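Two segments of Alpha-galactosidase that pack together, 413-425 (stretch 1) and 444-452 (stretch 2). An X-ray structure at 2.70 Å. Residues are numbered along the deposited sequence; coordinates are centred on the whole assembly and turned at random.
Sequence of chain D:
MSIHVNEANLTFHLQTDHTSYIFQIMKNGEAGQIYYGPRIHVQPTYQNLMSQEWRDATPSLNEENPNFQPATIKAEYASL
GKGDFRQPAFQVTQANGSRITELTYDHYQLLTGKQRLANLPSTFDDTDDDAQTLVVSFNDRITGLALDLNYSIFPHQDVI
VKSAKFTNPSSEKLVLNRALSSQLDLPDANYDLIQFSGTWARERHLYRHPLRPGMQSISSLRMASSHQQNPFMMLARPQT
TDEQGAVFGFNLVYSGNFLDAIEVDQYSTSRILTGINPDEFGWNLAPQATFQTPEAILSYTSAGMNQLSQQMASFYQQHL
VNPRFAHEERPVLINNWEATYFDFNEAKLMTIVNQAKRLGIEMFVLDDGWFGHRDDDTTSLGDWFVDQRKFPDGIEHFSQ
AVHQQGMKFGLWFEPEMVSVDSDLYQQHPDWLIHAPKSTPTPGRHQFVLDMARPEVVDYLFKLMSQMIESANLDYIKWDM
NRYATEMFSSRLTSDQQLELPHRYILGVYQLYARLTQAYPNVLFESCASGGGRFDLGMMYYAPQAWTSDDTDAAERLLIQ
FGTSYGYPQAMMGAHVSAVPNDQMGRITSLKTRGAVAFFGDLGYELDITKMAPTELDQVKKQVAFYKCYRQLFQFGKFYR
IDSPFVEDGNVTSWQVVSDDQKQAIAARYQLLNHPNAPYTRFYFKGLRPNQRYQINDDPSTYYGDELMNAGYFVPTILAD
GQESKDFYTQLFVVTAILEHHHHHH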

ATOM      1  N   PHE D 413      21.768 -41.318  11.426  1.00 44.65           N
ATOM      2  CA  PHE D 413      21.902 -41.242  12.869  1.00 44.16           C
ATOM      3  C   PHE D 413      21.099 -40.051  13.387  1.00 46.37           C
ATOM      4  O   PHE D 413      20.812 -39.109  12.637  1.00 44.45           O
ATOM      5  N   GLU D 414      20.753 -40.095  14.674  1.00 47.41           N
ATOM      6  CA  GLU D 414      20.244 -38.933  15.409  1.00 44.48           C
ATOM      7  C   GLU D 414      20.961 -38.904  16.754  1.00 45.32           C
ATOM      8  O   GLU D 414      20.358 -39.185  17.786  1.00 42.70           O
ATOM      9  N   PRO D 415      22.263 -38.558  16.734  1.00 48.26           N
ATOM     10  CA  PRO D 415      23.235 -38.646  17.838  1.00 45.89           C
ATOM     11  C   PRO D 415      22.801 -37.966  19.128  1.00 45.30           C
ATOM     12  O   PRO D 415      22.845 -38.581  20.204  1.00 47.60           O
ATOM     13  N   GLU D 416      22.415 -36.698  19.016  1.00 44.73           N
ATOM     14  CA  GLU D 416      22.115 -35.864  20.174  1.00 43.43           C
ATOM     15  C   GLU D 416      20.928 -36.363  21.033  1.00 43.94           C
ATOM     16  O   GLU D 416      20.622 -35.764  22.068  1.00 43.29           O
HETATM   17  N   MSE D 417      20.285 -37.461  20.617  1.00 45.08           N
HETATM   18  CA  MSE D 417      19.017 -37.922  21.218  1.00 43.48           C
HETATM   19  C   MSE D 417      19.054 -39.254  21.983  1.00 45.68           C
HETATM   20  O   MSE D 417      19.849 -40.144  21.676  1.00 45.96           O
ATOM     21  N   VAL D 418      18.170 -39.381  22.973  1.00 46.01           N
ATOM     22  CA  VAL D 418      18.070 -40.586  23.804  1.00 48.41           C
ATOM     23  C   VAL D 418      16.609 -40.914  24.148  1.00 48.30           C
ATOM     24  O   VAL D 418      15.866 -40.057  24.633  1.00 48.55           O
ATOM     25  N   SER D 419      16.195 -42.144  23.859  1.00 49.94           N
ATOM     26  CA  SER D 419      14.883 -42.651  24.262  1.00 52.08           C
ATOM     27  C   SER D 419      14.979 -43.314  25.642  1.00 52.75           C
ATOM     28  O   SER D 419      16.027 -43.844  25.997  1.00 53.44           O
ATOM     29  N   VAL D 420      13.907 -43.282  26.429  1.00 51.30           N
ATOM     30  CA  VAL D 420      13.969 -43.878  27.760  1.00 52.41           C
ATOM     31  C   VAL D 420      14.028 -45.398  27.653  1.00 56.70           C
ATOM     32  O   VAL D 420      14.731 -46.058  28.425  1.00 56.50           O
ATOM     33  N   ASP D 421      13.293 -45.954  26.694  1.00 54.83           N
ATOM     34  CA  ASP D 421      13.450 -47.364  26.369  1.00 54.42           C
ATOM     35  C   ASP D 421      14.719 -47.553  25.552  1.00 55.22           C
ATOM     36  O   ASP D 421      14.652 -47.755  24.345  1.00 58.22           O
ATOM     37  N   SER D 422      15.876 -47.477  26.198  1.00 55.57           N
ATOM     38  CA  SER D 422      17.124 -47.738  25.496  1.00 58.78           C
ATOM     39  C   SER D 422      18.298 -48.108  26.406  1.00 60.71           C
ATOM     40  O   SER D 422      18.492 -47.514  27.465  1.00 63.02           O
ATOM     41  N   ASP D 423      19.085 -49.084  25.962  1.00 61.55           N
ATOM     42  CA  ASP D 423      20.294 -49.522  26.664  1.00 67.56           C
ATOM     43  C   ASP D 423      21.139 -48.362  27.205  1.00 65.54           C
ATOM     44  O   ASP D 423      21.744 -48.468  28.276  1.00 65.48           O
ATOM     45  N   LEU D 424      21.195 -47.269  26.452  1.00 62.00           N
ATOM     46  CA  LEU D 424      22.028 -46.133  26.817  1.00 60.96           C
ATOM     47  C   LEU D 424      21.483 -45.514  28.094  1.00 62.72           C
ATOM     48  O   LEU D 424      22.237 -45.122  28.989  1.00 61.43           O
ATOM     49  N   TYR D 425      20.161 -45.428  28.175  1.00 59.39           N
ATOM     50  CA  TYR D 425      19.539 -44.723  29.275  1.00 59.41           C
ATOM     51  C   TYR D 425      19.816 -45.477  30.560  1.00 61.59           C
ATOM     52  O   TYR D 425      19.968 -44.884  31.621  1.00 60.49           O
ATOM     53  N   ARG D 444       8.521 -35.885  20.454  1.00 42.45           N
ATOM     54  CA  ARG D 444       8.461 -37.081  19.626  1.00 45.20           C
ATOM     55  C   ARG D 444       8.956 -38.290  20.441  1.00 46.45           C
ATOM     56  O   ARG D 444       9.755 -39.097  19.956  1.00 44.69           O
ATOM     57  N   HIS D 445       8.508 -38.376  21.694  1.00 46.43           N
ATOM     58  CA  HIS D 445       8.797 -39.521  22.572  1.00 47.19           C
ATOM     59  C   HIS D 445      10.304 -39.747  22.834  1.00 45.83           C
ATOM     60  O   HIS D 445      10.766 -40.885  22.911  1.00 49.43           O
ATOM     61  N   GLN D 446      11.052 -38.650  22.969  1.00 44.47           N
ATOM     62  CA  GLN D 446      12.499 -38.682  23.206  1.00 41.55           C
ATOM     63  C   GLN D 446      13.007 -37.446  23.983  1.00 45.36           C
ATOM     64  O   GLN D 446      12.268 -36.480  24.222  1.00 44.06           O
ATOM     65  N   PHE D 447      14.273 -37.482  24.382  1.00 45.10           N
ATOM     66  CA  PHE D 447      14.869 -36.392  25.148  1.00 44.16           C
ATOM     67  C   PHE D 447      16.266 -36.161  24.633  1.00 44.43           C
ATOM     68  O   PHE D 447      16.754 -36.955  23.831  1.00 46.15           O
ATOM     69  N   VAL D 448      16.921 -35.094  25.085  1.00 40.81           N
ATOM     70  CA  VAL D 448      18.215 -34.754  24.512  1.00 42.05           C
ATOM     71  C   VAL D 448      19.400 -35.023  25.445  1.00 43.55           C
ATOM     72  O   VAL D 448      19.321 -34.796  26.649  1.00 45.40           O
ATOM     73  N   LEU D 449      20.482 -35.553  24.876  1.00 44.10           N
ATOM     74  CA  LEU D 449      21.723 -35.805  25.614  1.00 46.54           C
ATOM     75  C   LEU D 449      22.444 -34.522  25.954  1.00 45.70           C
ATOM     76  O   LEU D 449      22.495 -33.603  25.153  1.00 44.40           O
ATOM     77  N   ASP D 450      23.049 -34.470  27.126  1.00 45.93           N
ATOM     78  CA  ASP D 450      23.876 -33.318  27.458  1.00 47.83           C
ATOM     79  C   ASP D 450      25.190 -33.262  26.657  1.00 44.98           C
ATOM     80  O   ASP D 450      26.241 -33.696  27.116  1.00 45.39           O
HETATM   81  N   MSE D 451      25.117 -32.711  25.457  1.00 41.32           N
HETATM   82  CA  MSE D 451      26.286 -32.536  24.599  1.00 43.20           C
HETATM   83  C   MSE D 451      27.350 -31.643  25.212  1.00 43.24           C
HETATM   84  O   MSE D 451      28.429 -31.486  24.654  1.00 44.33           O
ATOM     85  N   ALA D 452      27.033 -31.024  26.340  1.00 45.02           N
ATOM     86  CA  ALA D 452      27.967 -30.123  26.989  1.00 42.81           C
ATOM     87  C   ALA D 452      29.059 -30.921  27.686  1.00 47.91           C
ATOM     88  O   ALA D 452      30.101 -30.376  28.043  1.00 50.20           O
TER

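Short antiparallel pairings are often held by a few backbone bonds and finished by side chains on each face, and these two segments of alpha-galactosidase illustrate the principle. V418 and F447 form the hydrogen-bonded pair, V418 N to F447 O at 2.9 Å and F447 N to V418 O at 3.0 Å; L449 N adds a bond to E416 O at 2.8 Å.

L449, which gives up the most area to the other segment, has chi1 m and chi2 t. This conformation sets L449 CD2 3.6 Å from CB of V418, a p rotamer, and 4.5 Å from CD1 of L424, while its CD1 lies 3.2 Å from the carbonyl O of P415. V418 shares its face of the sheet with F447 (chi1 m), whose CE1 meets CG2 of V420, a t rotamer, at 3.7 Å.

On the face of M417 and V448, the selenomethionine M417 folds through two m torsions, bringing SE 3.8 Å from CB of V448. The M417 CG also lies 3.3 Å from OE1 of Q446. The Q446 side chain, p then t, ends nearer the partner segment than it begins, with OE1 2.7 Å from OE2 of E414. Q446 NE2 donates a weak bond to a water O at 3.2 Å, and that water is weakly bonded to OG of S419 at 3.5 Å.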

ATOM      1  CB  PHE D 413      23.361 -41.028  13.266  1.00 45.73           C
ATOM      2  CG  PHE D 413      24.260 -42.180  12.949  1.00 50.53           C
ATOM      3  CD1 PHE D 413      24.484 -43.176  13.886  1.00 51.78           C
ATOM      4  CD2 PHE D 413      24.905 -42.257  11.724  1.00 48.67           C
ATOM      5  CE1 PHE D 413      25.323 -44.238  13.595  1.00 54.26           C
ATOM      6  CE2 PHE D 413      25.743 -43.309  11.429  1.00 46.64           C
ATOM      7  CZ  PHE D 413      25.952 -44.304  12.363  1.00 50.43           C
ATOM      8  CB  GLU D 414      18.719 -39.010  15.605  1.00 44.29           C
ATOM      9  CG  GLU D 414      18.057 -37.699  16.044  1.00 42.06           C
ATOM     10  CD  GLU D 414      16.544 -37.816  16.212  1.00 42.91           C
ATOM     11  OE1 GLU D 414      15.949 -38.787  15.710  1.00 43.78           O
ATOM     12  OE2 GLU D 414      15.939 -36.928  16.847  1.00 42.49           O
ATOM     13  CB  PRO D 415      24.445 -37.889  17.294  1.00 44.21           C
ATOM     14  CG  PRO D 415      24.326 -37.996  15.831  1.00 45.51           C
ATOM     15  CD  PRO D 415      22.860 -37.939  15.537  1.00 45.08           C
ATOM     16  CB  GLU D 416      21.883 -34.417  19.708  1.00 45.07           C
ATOM     17  CG  GLU D 416      22.973 -33.857  18.762  1.00 43.35           C
ATOM     18  CD  GLU D 416      22.432 -32.824  17.761  1.00 44.25           C
ATOM     19  OE1 GLU D 416      22.034 -31.717  18.187  1.00 42.18           O
ATOM     20  OE2 GLU D 416      22.405 -33.116  16.542  1.00 42.07           O
HETATM   21  CB  MSE D 417      17.910 -37.984  20.156  1.00 42.95           C
HETATM   22  CG  MSE D 417      17.646 -36.655  19.461  1.00 46.52           C
HETATM   23 SE   MSE D 417      17.192 -35.175  20.690  1.00 64.53          SE
HETATM   24  CE  MSE D 417      17.537 -33.716  19.451  1.00 48.68           C
ATOM     25  CB  VAL D 418      18.923 -40.458  25.111  1.00 48.85           C
ATOM     26  CG1 VAL D 418      18.462 -39.266  25.946  1.00 42.48           C
ATOM     27  CG2 VAL D 418      18.921 -41.770  25.924  1.00 45.86           C
ATOM     28  CB  SER D 419      14.368 -43.654  23.229  1.00 53.18           C
ATOM     29  OG  SER D 419      13.520 -43.033  22.276  1.00 53.73           O
ATOM     30  CB  VAL D 420      12.793 -43.466  28.668  1.00 56.29           C
ATOM     31  CG1 VAL D 420      12.930 -44.113  30.031  1.00 53.09           C
ATOM     32  CG2 VAL D 420      12.739 -41.961  28.821  1.00 57.48           C
ATOM     33  CB  ASP D 421      12.239 -47.908  25.587  1.00 58.09           C
ATOM     34  CG  ASP D 421      12.252 -49.446  25.464  1.00 60.51           C
ATOM     35  OD1 ASP D 421      13.078 -50.101  26.149  1.00 60.92           O
ATOM     36  OD2 ASP D 421      11.434 -50.002  24.690  1.00 56.03           O
ATOM     37  CB  SER D 422      17.494 -46.545  24.614  1.00 55.02           C
ATOM     38  OG  SER D 422      18.122 -45.541  25.374  1.00 54.31           O
ATOM     39  CB  ASP D 423      21.175 -50.390  25.740  1.00 74.73           C
ATOM     40  CG  ASP D 423      20.574 -51.782  25.455  1.00 82.22           C
ATOM     41  OD1 ASP D 423      19.404 -52.045  25.839  1.00 78.79           O
ATOM     42  OD2 ASP D 423      21.286 -52.612  24.836  1.00 79.86           O
ATOM     43  CB  LEU D 424      22.024 -45.090  25.694  1.00 56.93           C
ATOM     44  CG  LEU D 424      23.287 -44.270  25.427  1.00 56.46           C
ATOM     45  CD1 LEU D 424      22.963 -43.068  24.540  1.00 55.01           C
ATOM     46  CD2 LEU D 424      23.927 -43.808  26.708  1.00 53.58           C
ATOM     47  CB  TYR D 425      18.038 -44.559  29.038  1.00 58.21           C
ATOM     48  CG  TYR D 425      17.315 -43.951  30.211  1.00 56.99           C
ATOM     49  CD1 TYR D 425      17.479 -42.614  30.536  1.00 54.31           C
ATOM     50  CD2 TYR D 425      16.472 -44.719  31.000  1.00 56.58           C
ATOM     51  CE1 TYR D 425      16.821 -42.056  31.617  1.00 55.67           C
ATOM     52  CE2 TYR D 425      15.814 -44.178  32.076  1.00 57.55           C
ATOM     53  CZ  TYR D 425      15.986 -42.844  32.388  1.00 60.28           C
ATOM     54  OH  TYR D 425      15.319 -42.307  33.475  1.00 59.70           O
ATOM     55  CB  ARG D 444       9.305 -36.904  18.352  1.00 43.70           C
ATOM     56  CG  ARG D 444       9.009 -37.927  17.268  1.00 43.60           C
ATOM     57  CD  ARG D 444      10.048 -37.939  16.162  1.00 45.09           C
ATOM     58  NE  ARG D 444       9.753 -39.007  15.199  1.00 57.00           N
ATOM     59  CZ  ARG D 444      10.535 -39.358  14.177  1.00 54.21           C
ATOM     60  NH1 ARG D 444      11.689 -38.733  13.970  1.00 53.14           N
ATOM     61  NH2 ARG D 444      10.166 -40.345  13.363  1.00 51.92           N
ATOM     62  CB  HIS D 445       8.092 -40.796  22.047  1.00 47.38           C
ATOM     63  CG  HIS D 445       6.819 -40.516  21.294  1.00 51.15           C
ATOM     64  ND1 HIS D 445       6.774 -40.401  19.918  1.00 51.44           N
ATOM     65  CD2 HIS D 445       5.554 -40.300  21.728  1.00 51.31           C
ATOM     66  CE1 HIS D 445       5.536 -40.132  19.538  1.00 49.99           C
ATOM     67  NE2 HIS D 445       4.777 -40.062  20.617  1.00 50.67           N
ATOM     68  CB  GLN D 446      13.249 -38.786  21.883  1.00 42.67           C
ATOM     69  CG  GLN D 446      13.393 -37.462  21.140  1.00 45.09           C
ATOM     70  CD  GLN D 446      13.620 -37.638  19.633  1.00 48.03           C
ATOM     71  OE1 GLN D 446      14.353 -36.863  19.014  1.00 45.54           O
ATOM     72  NE2 GLN D 446      12.977 -38.654  19.037  1.00 47.24           N
ATOM     73  CB  PHE D 447      14.912 -36.765  26.622  1.00 45.34           C
ATOM     74  CG  PHE D 447      13.572 -37.086  27.177  1.00 44.23           C
ATOM     75  CD1 PHE D 447      13.023 -38.344  26.990  1.00 41.62           C
ATOM     76  CD2 PHE D 447      12.837 -36.115  27.843  1.00 40.12           C
ATOM     77  CE1 PHE D 447      11.781 -38.634  27.472  1.00 41.47           C
ATOM     78  CE2 PHE D 447      11.596 -36.398  28.333  1.00 40.19           C
ATOM     79  CZ  PHE D 447      11.064 -37.661  28.152  1.00 42.43           C
ATOM     80  CB  VAL D 448      18.230 -33.322  23.868  1.00 41.75           C
ATOM     81  CG1 VAL D 448      16.878 -32.644  23.987  1.00 38.88           C
ATOM     82  CG2 VAL D 448      19.304 -32.466  24.461  1.00 42.97           C
ATOM     83  CB  LEU D 449      22.683 -36.637  24.771  1.00 44.40           C
ATOM     84  CG  LEU D 449      22.191 -38.019  24.392  1.00 44.99           C
ATOM     85  CD1 LEU D 449      23.126 -38.652  23.371  1.00 42.35           C
ATOM     86  CD2 LEU D 449      22.076 -38.839  25.664  1.00 48.43           C
ATOM     87  CB  ASP D 450      24.151 -33.292  28.953  1.00 46.96           C
ATOM     88  CG  ASP D 450      24.857 -32.053  29.377  1.00 47.82           C
ATOM     89  OD1 ASP D 450      25.313 -31.312  28.491  1.00 50.48           O
ATOM     90  OD2 ASP D 450      24.959 -31.813  30.594  1.00 54.53           O
HETATM   91  CB  MSE D 451      25.868 -31.919  23.260  1.00 43.29           C
HETATM   92  CG  MSE D 451      24.920 -32.772  22.433  1.00 45.30           C
HETATM   93 SE   MSE D 451      25.740 -34.461  21.875  1.00 64.07          SE
HETATM   94  CE  MSE D 451      27.255 -33.749  20.881  1.00 46.29           C
ATOM     95  CB  ALA D 452      27.245 -29.232  27.979  1.00 43.46           C
TER
HETATM   96  O   HOH W   1      12.063 -41.642  19.437  1.00 48.22           O